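PDB 3H2G: esterase from Xanthomonas oryzae pv. oryzae, which hydrolyses ester bonds as a secreted-lipase-like esterase that degrades rice cell walls and contributes to the virulence of the bacterium. Local coordinates for residues A203-G207 and T380-I385; T328-S334 and V359-G365. All coordinates share one frame. Residues are numbered along the deposited sequence.

Overall arrangement
Both interactions lie in the parallel part of a mixed sheet of alpha/beta-hydrolase type, toward its edge strand 359-363, their centres about 8 Å apart. Along the chain the order is 203-207, 328-334, 359-365, 380-385, so interaction 2 is nested inside the loop that interaction 1 closes. Strands 198-205, 328-332 and 359-363 are successive neighbours in the sheet, and helix 376-396 packs against them. A disulfide joins the two contacts, Cys-384 SG to Cys-331 SG at 2.0 Å, and Ser-206 N probably bonds to Cys-331 O at 2.8 Å. Ser-206 of interaction 1 and Ser-333 of interaction 2 each touch the probable triad Ser-176, His-377 and Asp-336.

Interaction 1. Residues A203-G207 and T380-I385; sequences APISG and TKESCI
Ile-205 dominates this buried contact between the end of a strand and a helix. Residues 203-205 are extended, with weak strand pairing, and 380-385 form a regular helical turn in which Ile-385 N bonds to Lys-381 O at 3.1 Å. The short axes run nearly antiparallel, at 159°, and approach to 9.4 Å; Ile-205 and Cys-384 face each other with CA atoms 6.7 Å apart, Ser-206 and Thr-380 at 7.1 Å.

Ile-205, rotamer mt, points toward the helix. Its CG2 meets Cys-384 CB at 3.4 Å, and its CD1 reaches Ile-385 CG1 at 3.9 Å, so a beta-branched residue suited to a strand also spreads two methyl-bearing arms over the helix surface. Cys-384 (chi1 m) is compact enough to sit close beneath CG2 while its sulfur forms a disulfide with Cys-331, tying the helix covalently to the next strand.

At Ser-206 the backbone leaves the strand through the left-handed helical region (phi/psi 45/44). Ser-206 OG (chi1 m) and Thr-380 OG1 (chi1 p) share a hydrogen bond of 2.7 Å. Small hydroxyl side chains suit this buried polar spot: Thr-380 OG1 also bonds to the backbone oxygen of His-377, and Ser-206 touches His-377 and Asp-336, members of a probable catalytic triad with Ser-176.

The contact thus lays the helix on strand 198-205 of the alpha/beta-hydrolase sheet, with strand 169-175 touching Ile-205 and Thr-380, strand 328-332 beyond the disulfide, and helix 108-114 packed against Ile-385.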
ATOM      1  N   ALA A 203       9.580  -2.020   6.359  1.00  4.13           N
ATOM      2  CA  ALA A 203       8.663  -1.643   7.432  1.00  5.21           C
ATOM      3  C   ALA A 203       7.216  -1.517   6.963  1.00  5.40           C
ATOM      4  O   ALA A 203       6.695  -0.407   6.810  1.00  4.60           O
ATOM      5  CB  ALA A 203       9.123  -0.325   8.079  1.00  4.57           C
ATOM      6  N   PRO A 204       6.546  -2.656   6.717  1.00  5.63           N
ATOM      7  CA  PRO A 204       5.145  -2.634   6.270  1.00  5.24           C
ATOM      8  C   PRO A 204       4.287  -2.046   7.388  1.00  6.62           C
ATOM      9  O   PRO A 204       4.498  -2.358   8.563  1.00  6.66           O
ATOM     10  CB  PRO A 204       4.828  -4.112   6.036  1.00  6.36           C
ATOM     11  CG  PRO A 204       6.170  -4.715   5.729  1.00  6.48           C
ATOM     12  CD  PRO A 204       7.074  -4.031   6.721  1.00  6.02           C
ATOM     13  N   ILE A 205       3.318  -1.213   7.025  1.00  4.44           N
ATOM     14  CA  ILE A 205       2.449  -0.579   8.009  1.00  5.67           C
ATOM     15  C   ILE A 205       0.971  -0.947   7.850  1.00  4.92           C
ATOM     16  O   ILE A 205       0.384  -0.763   6.789  1.00  4.43           O
ATOM     17  CB  ILE A 205       2.573   0.962   7.925  1.00  5.70           C
ATOM     18  CG1 ILE A 205       4.026   1.380   8.157  1.00  4.91           C
ATOM     19  CG2 ILE A 205       1.648   1.625   8.944  1.00  5.52           C
ATOM     20  CD1 ILE A 205       4.301   2.843   7.816  1.00  5.15           C
ATOM     21  N   SER A 206       0.382  -1.472   8.919  1.00  6.15           N
ATOM     22  CA  SER A 206      -1.034  -1.837   8.937  1.00  6.58           C
ATOM     23  C   SER A 206      -1.524  -2.589   7.699  1.00  6.55           C
ATOM     24  O   SER A 206      -2.608  -2.307   7.179  1.00  6.07           O
ATOM     25  CB  SER A 206      -1.874  -0.575   9.136  1.00  7.93           C
ATOM     26  OG  SER A 206      -1.431   0.142  10.280  1.00  6.84           O
ATOM     27  N   GLY A 207      -0.735  -3.555   7.241  1.00  4.87           N
ATOM     28  CA  GLY A 207      -1.117  -4.326   6.071  1.00  4.89           C
ATOM     29  C   GLY A 207      -1.813  -5.639   6.397  1.00  4.74           C
ATOM     30  O   GLY A 207      -1.545  -6.247   7.434  1.00  6.28           O
ATOM     31  N   THR A 380      -2.507   5.354  11.952  1.00  9.96           N
ATOM     32  CA  THR A 380      -1.237   4.631  11.888  1.00  9.39           C
ATOM     33  C   THR A 380      -0.311   5.063  10.765  1.00  9.52           C
ATOM     34  O   THR A 380       0.887   4.803  10.822  1.00  9.96           O
ATOM     35  CB  THR A 380      -1.446   3.101  11.757  1.00  9.46           C
ATOM     36  OG1 THR A 380      -2.016   2.795  10.478  1.00  9.76           O
ATOM     37  CG2 THR A 380      -2.365   2.593  12.857  1.00  8.80           C
ATOM     38  N   LYS A 381      -0.851   5.719   9.741  1.00  9.70           N
ATOM     39  CA  LYS A 381      -0.012   6.138   8.626  1.00  9.92           C
ATOM     40  C   LYS A 381       1.164   7.001   9.072  1.00 10.07           C
ATOM     41  O   LYS A 381       2.317   6.610   8.897  1.00 10.09           O
ATOM     42  CB  LYS A 381      -0.831   6.890   7.575  1.00 10.27           C
ATOM     43  CG  LYS A 381      -0.026   7.199   6.317  1.00 13.81           C
ATOM     44  CD  LYS A 381      -0.821   8.059   5.351  1.00 16.71           C
ATOM     45  CE  LYS A 381      -0.004   8.404   4.125  1.00 19.15           C
ATOM     46  NZ  LYS A 381      -0.734   9.348   3.234  1.00 18.99           N
ATOM     47  N   GLU A 382       0.893   8.165   9.654  1.00  8.62           N
ATOM     48  CA  GLU A 382       1.998   9.013  10.084  1.00  9.73           C
ATOM     49  C   GLU A 382       2.671   8.527  11.360  1.00  8.22           C
ATOM     50  O   GLU A 382       3.892   8.589  11.473  1.00  7.75           O
ATOM     51  CB  GLU A 382       1.555  10.469  10.261  1.00 11.38           C
ATOM     52  CG  GLU A 382       2.721  11.376  10.658  1.00 14.53           C
ATOM     53  CD  GLU A 382       2.381  12.850  10.617  1.00 19.09           C
ATOM     54  OE1 GLU A 382       1.348  13.238  11.203  1.00 21.43           O
ATOM     55  OE2 GLU A 382       3.156  13.622  10.010  1.00 18.67           O
ATOM     56  N   SER A 383       1.887   8.037  12.320  1.00  8.80           N
ATOM     57  CA  SER A 383       2.454   7.549  13.576  1.00  8.29           C
ATOM     58  C   SER A 383       3.475   6.443  13.330  1.00  7.57           C
ATOM     59  O   SER A 383       4.568   6.448  13.903  1.00  6.98           O
ATOM     60  CB  SER A 383       1.349   7.022  14.496  1.00 10.19           C
ATOM     61  OG  SER A 383       0.520   8.079  14.947  1.00 17.40           O
ATOM     62  N   CYS A 384       3.110   5.489  12.483  1.00  5.84           N
ATOM     63  CA  CYS A 384       4.002   4.384  12.164  1.00  5.94           C
ATOM     64  C   CYS A 384       5.181   4.808  11.299  1.00  5.24           C
ATOM     65  O   CYS A 384       6.283   4.289  11.457  1.00  4.26           O
ATOM     66  CB  CYS A 384       3.232   3.266  11.469  1.00  6.23           C
ATOM     67  SG  CYS A 384       2.430   2.097  12.608  1.00  6.93           S
ATOM     68  N   ILE A 385       4.956   5.738  10.373  1.00  5.72           N
ATOM     69  CA  ILE A 385       6.059   6.202   9.537  1.00  5.94           C
ATOM     70  C   ILE A 385       7.146   6.738  10.469  1.00  6.59           C
ATOM     71  O   ILE A 385       8.328   6.433  10.305  1.00  4.50           O
ATOM     72  CB  ILE A 385       5.612   7.324   8.564  1.00  6.91           C
ATOM     73  CG1 ILE A 385       4.852   6.712   7.384  1.00  5.69           C
ATOM     74  CG2 ILE A 385       6.823   8.106   8.063  1.00  5.56           C
ATOM     75  CD1 ILE A 385       4.252   7.734   6.437  1.00  5.29           C
TER

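Interaction 2. Residues T328-S334 and V359-G365; sequences TLLCGSS and VALVDTG
Strands 328-332 and 359-363 pair in parallel, with axes 4.6 Å apart at 25°, Thr-328 to Gly-332 opposite Val-359 to Asp-363. Backbone hydrogen bonds form a ladder: Ala-360 N to Thr-328 O 3.0 Å, Leu-330 N to Ala-360 O 2.9 Å, Val-362 N to Leu-330 O 3.0 Å, Gly-332 N to Val-362 O 3.3 Å and Thr-364 N to Gly-332 O 2.8 Å. Lacking a side chain, Gly-332 is almost fully extended.

Among apolar contacts, branched Leu-330 (mt) and Val-359 fill the face toward helix 342-353, CG to CG1 3.6 Å; on Leu-329's face, Cys-331 SG (chi1 t), disulfide-bonded to Cys-384 of helix 376-396, meets Val-362 CG1 (chi1 p) at 3.5 Å.

Ending its strand, Asp-363 (chi1 t) turns its carboxylate, two oxygens serving several donors, to the loops: OD1 accepts Ser-334 N (3.0 Å) and Gly-365 N (2.7 Å, an Asx turn), while OD2 bonds Ser-334 OG (2.8 Å).

Helix 342-353 connects the strands, a beta-alpha-beta unit closing the sheet edge, as in alpha/beta-hydrolases.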
ATOM      1  N   THR A 328      13.081  -6.612   9.423  1.00  6.75           N
ATOM      2  CA  THR A 328      11.741  -6.100   9.182  1.00  7.87           C
ATOM      3  C   THR A 328      11.026  -5.669  10.451  1.00  7.28           C
ATOM      4  O   THR A 328      11.185  -6.281  11.505  1.00  8.81           O
ATOM      5  CB  THR A 328      10.893  -7.181   8.476  1.00  6.24           C
ATOM      6  OG1 THR A 328      11.596  -7.651   7.321  1.00  6.36           O
ATOM      7  CG2 THR A 328       9.541  -6.627   8.043  1.00  6.97           C
ATOM      8  N   LEU A 329      10.237  -4.605  10.339  1.00  6.81           N
ATOM      9  CA  LEU A 329       9.474  -4.096  11.466  1.00  5.87           C
ATOM     10  C   LEU A 329       8.039  -3.843  11.030  1.00  6.49           C
ATOM     11  O   LEU A 329       7.766  -2.936  10.246  1.00  6.53           O
ATOM     12  CB  LEU A 329      10.087  -2.795  11.997  1.00  5.80           C
ATOM     13  CG  LEU A 329       9.364  -2.164  13.197  1.00  5.45           C
ATOM     14  CD1 LEU A 329       9.247  -3.183  14.330  1.00  6.74           C
ATOM     15  CD2 LEU A 329      10.129  -0.931  13.661  1.00  7.37           C
ATOM     16  N   LEU A 330       7.124  -4.668  11.526  1.00  5.91           N
ATOM     17  CA  LEU A 330       5.714  -4.517  11.195  1.00  6.22           C
ATOM     18  C   LEU A 330       5.109  -3.548  12.199  1.00  5.46           C
ATOM     19  O   LEU A 330       5.238  -3.737  13.406  1.00  8.54           O
ATOM     20  CB  LEU A 330       5.008  -5.873  11.274  1.00  6.48           C
ATOM     21  CG  LEU A 330       5.614  -7.004  10.438  1.00  6.41           C
ATOM     22  CD1 LEU A 330       4.769  -8.257  10.594  1.00  6.61           C
ATOM     23  CD2 LEU A 330       5.685  -6.593   8.974  1.00  9.02           C
ATOM     24  N   CYS A 331       4.463  -2.501  11.704  1.00  5.22           N
ATOM     25  CA  CYS A 331       3.861  -1.512  12.587  1.00  5.33           C
ATOM     26  C   CYS A 331       2.358  -1.460  12.381  1.00  5.67           C
ATOM     27  O   CYS A 331       1.856  -1.680  11.279  1.00  4.27           O
ATOM     28  CB  CYS A 331       4.474  -0.134  12.325  1.00  5.41           C
ATOM     29  SG  CYS A 331       4.021   1.189  13.500  1.00  8.30           S
ATOM     30  N   GLY A 332       1.645  -1.171  13.461  1.00  6.66           N
ATOM     31  CA  GLY A 332       0.203  -1.088  13.397  1.00  7.19           C
ATOM     32  C   GLY A 332      -0.317  -0.637  14.744  1.00  7.72           C
ATOM     33  O   GLY A 332       0.464  -0.251  15.613  1.00  7.95           O
ATOM     34  N   SER A 333      -1.632  -0.687  14.919  1.00  6.58           N
ATOM     35  CA  SER A 333      -2.251  -0.278  16.170  1.00  7.20           C
ATOM     36  C   SER A 333      -3.302  -1.286  16.608  1.00  8.54           C
ATOM     37  O   SER A 333      -4.094  -1.763  15.792  1.00  7.54           O
ATOM     38  CB  SER A 333      -2.902   1.098  16.010  1.00  8.10           C
ATOM     39  OG  SER A 333      -3.744   1.392  17.115  1.00  7.68           O
ATOM     40  N   SER A 334      -3.308  -1.614  17.897  1.00  8.93           N
ATOM     41  CA  SER A 334      -4.293  -2.552  18.419  1.00 10.10           C
ATOM     42  C   SER A 334      -5.680  -1.900  18.511  1.00  9.66           C
ATOM     43  O   SER A 334      -6.643  -2.531  18.948  1.00  9.58           O
ATOM     44  CB  SER A 334      -3.849  -3.091  19.785  1.00 11.28           C
ATOM     45  OG  SER A 334      -3.419  -2.049  20.640  1.00 14.75           O
ATOM     46  N   VAL A 359      11.893 -10.549  11.851  1.00 11.14           N
ATOM     47  CA  VAL A 359      10.732  -9.673  11.938  1.00  8.67           C
ATOM     48  C   VAL A 359      10.241  -9.348  13.345  1.00  9.44           C
ATOM     49  O   VAL A 359       9.977 -10.241  14.148  1.00 10.06           O
ATOM     50  CB  VAL A 359       9.550 -10.263  11.138  1.00  9.06           C
ATOM     51  CG1 VAL A 359       8.459  -9.214  10.971  1.00  5.93           C
ATOM     52  CG2 VAL A 359      10.040 -10.763   9.777  1.00  6.95           C
ATOM     53  N   ALA A 360      10.109  -8.055  13.622  1.00  8.84           N
ATOM     54  CA  ALA A 360       9.631  -7.577  14.913  1.00  7.74           C
ATOM     55  C   ALA A 360       8.319  -6.828  14.715  1.00  8.25           C
ATOM     56  O   ALA A 360       7.908  -6.554  13.587  1.00  6.63           O
ATOM     57  CB  ALA A 360      10.665  -6.661  15.555  1.00  9.28           C
ATOM     58  N   LEU A 361       7.671  -6.486  15.819  1.00  8.46           N
ATOM     59  CA  LEU A 361       6.402  -5.780  15.773  1.00  9.85           C
ATOM     60  C   LEU A 361       6.381  -4.596  16.731  1.00  9.64           C
ATOM     61  O   LEU A 361       6.973  -4.643  17.809  1.00  7.54           O
ATOM     62  CB  LEU A 361       5.271  -6.742  16.140  1.00 13.04           C
ATOM     63  CG  LEU A 361       3.886  -6.151  16.409  1.00 16.80           C
ATOM     64  CD1 LEU A 361       3.335  -5.534  15.135  1.00 19.59           C
ATOM     65  CD2 LEU A 361       2.957  -7.242  16.920  1.00 19.12           C
ATOM     66  N   VAL A 362       5.707  -3.526  16.327  1.00  8.65           N
ATOM     67  CA  VAL A 362       5.565  -2.353  17.179  1.00  8.40           C
ATOM     68  C   VAL A 362       4.102  -1.924  17.095  1.00 10.14           C
ATOM     69  O   VAL A 362       3.501  -1.947  16.021  1.00  8.92           O
ATOM     70  CB  VAL A 362       6.511  -1.199  16.754  1.00  9.60           C
ATOM     71  CG1 VAL A 362       6.250  -0.792  15.311  1.00  7.80           C
ATOM     72  CG2 VAL A 362       6.323  -0.012  17.695  1.00  8.39           C
ATOM     73  N   ASP A 363       3.538  -1.558  18.242  1.00  9.78           N
ATOM     74  CA  ASP A 363       2.136  -1.164  18.360  1.00  9.49           C
ATOM     75  C   ASP A 363       2.018   0.302  18.774  1.00 11.35           C
ATOM     76  O   ASP A 363       2.552   0.704  19.809  1.00 12.25           O
ATOM     77  CB  ASP A 363       1.466  -2.076  19.404  1.00 10.30           C
ATOM     78  CG  ASP A 363      -0.020  -1.803  19.583  1.00  9.35           C
ATOM     79  OD1 ASP A 363      -0.566  -0.900  18.922  1.00  8.60           O
ATOM     80  OD2 ASP A 363      -0.645  -2.511  20.403  1.00  9.34           O
ATOM     81  N   THR A 364       1.315   1.095  17.970  1.00 10.86           N
ATOM     82  CA  THR A 364       1.145   2.515  18.261  1.00 10.76           C
ATOM     83  C   THR A 364      -0.219   2.832  18.864  1.00 11.36           C
ATOM     84  O   THR A 364      -0.596   3.999  18.978  1.00 10.83           O
ATOM     85  CB  THR A 364       1.322   3.369  16.992  1.00 11.40           C
ATOM     86  OG1 THR A 364       0.320   3.014  16.031  1.00 10.97           O
ATOM     87  CG2 THR A 364       2.703   3.142  16.392  1.00 10.67           C
ATOM     88  N   GLY A 365      -0.951   1.789  19.247  1.00 12.29           N
ATOM     89  CA  GLY A 365      -2.267   1.973  19.832  1.00 14.42           C
ATOM     90  C   GLY A 365      -2.223   2.614  21.206  1.00 16.25           C
ATOM     91  O   GLY A 365      -1.175   2.636  21.858  1.00 16.65           O
TER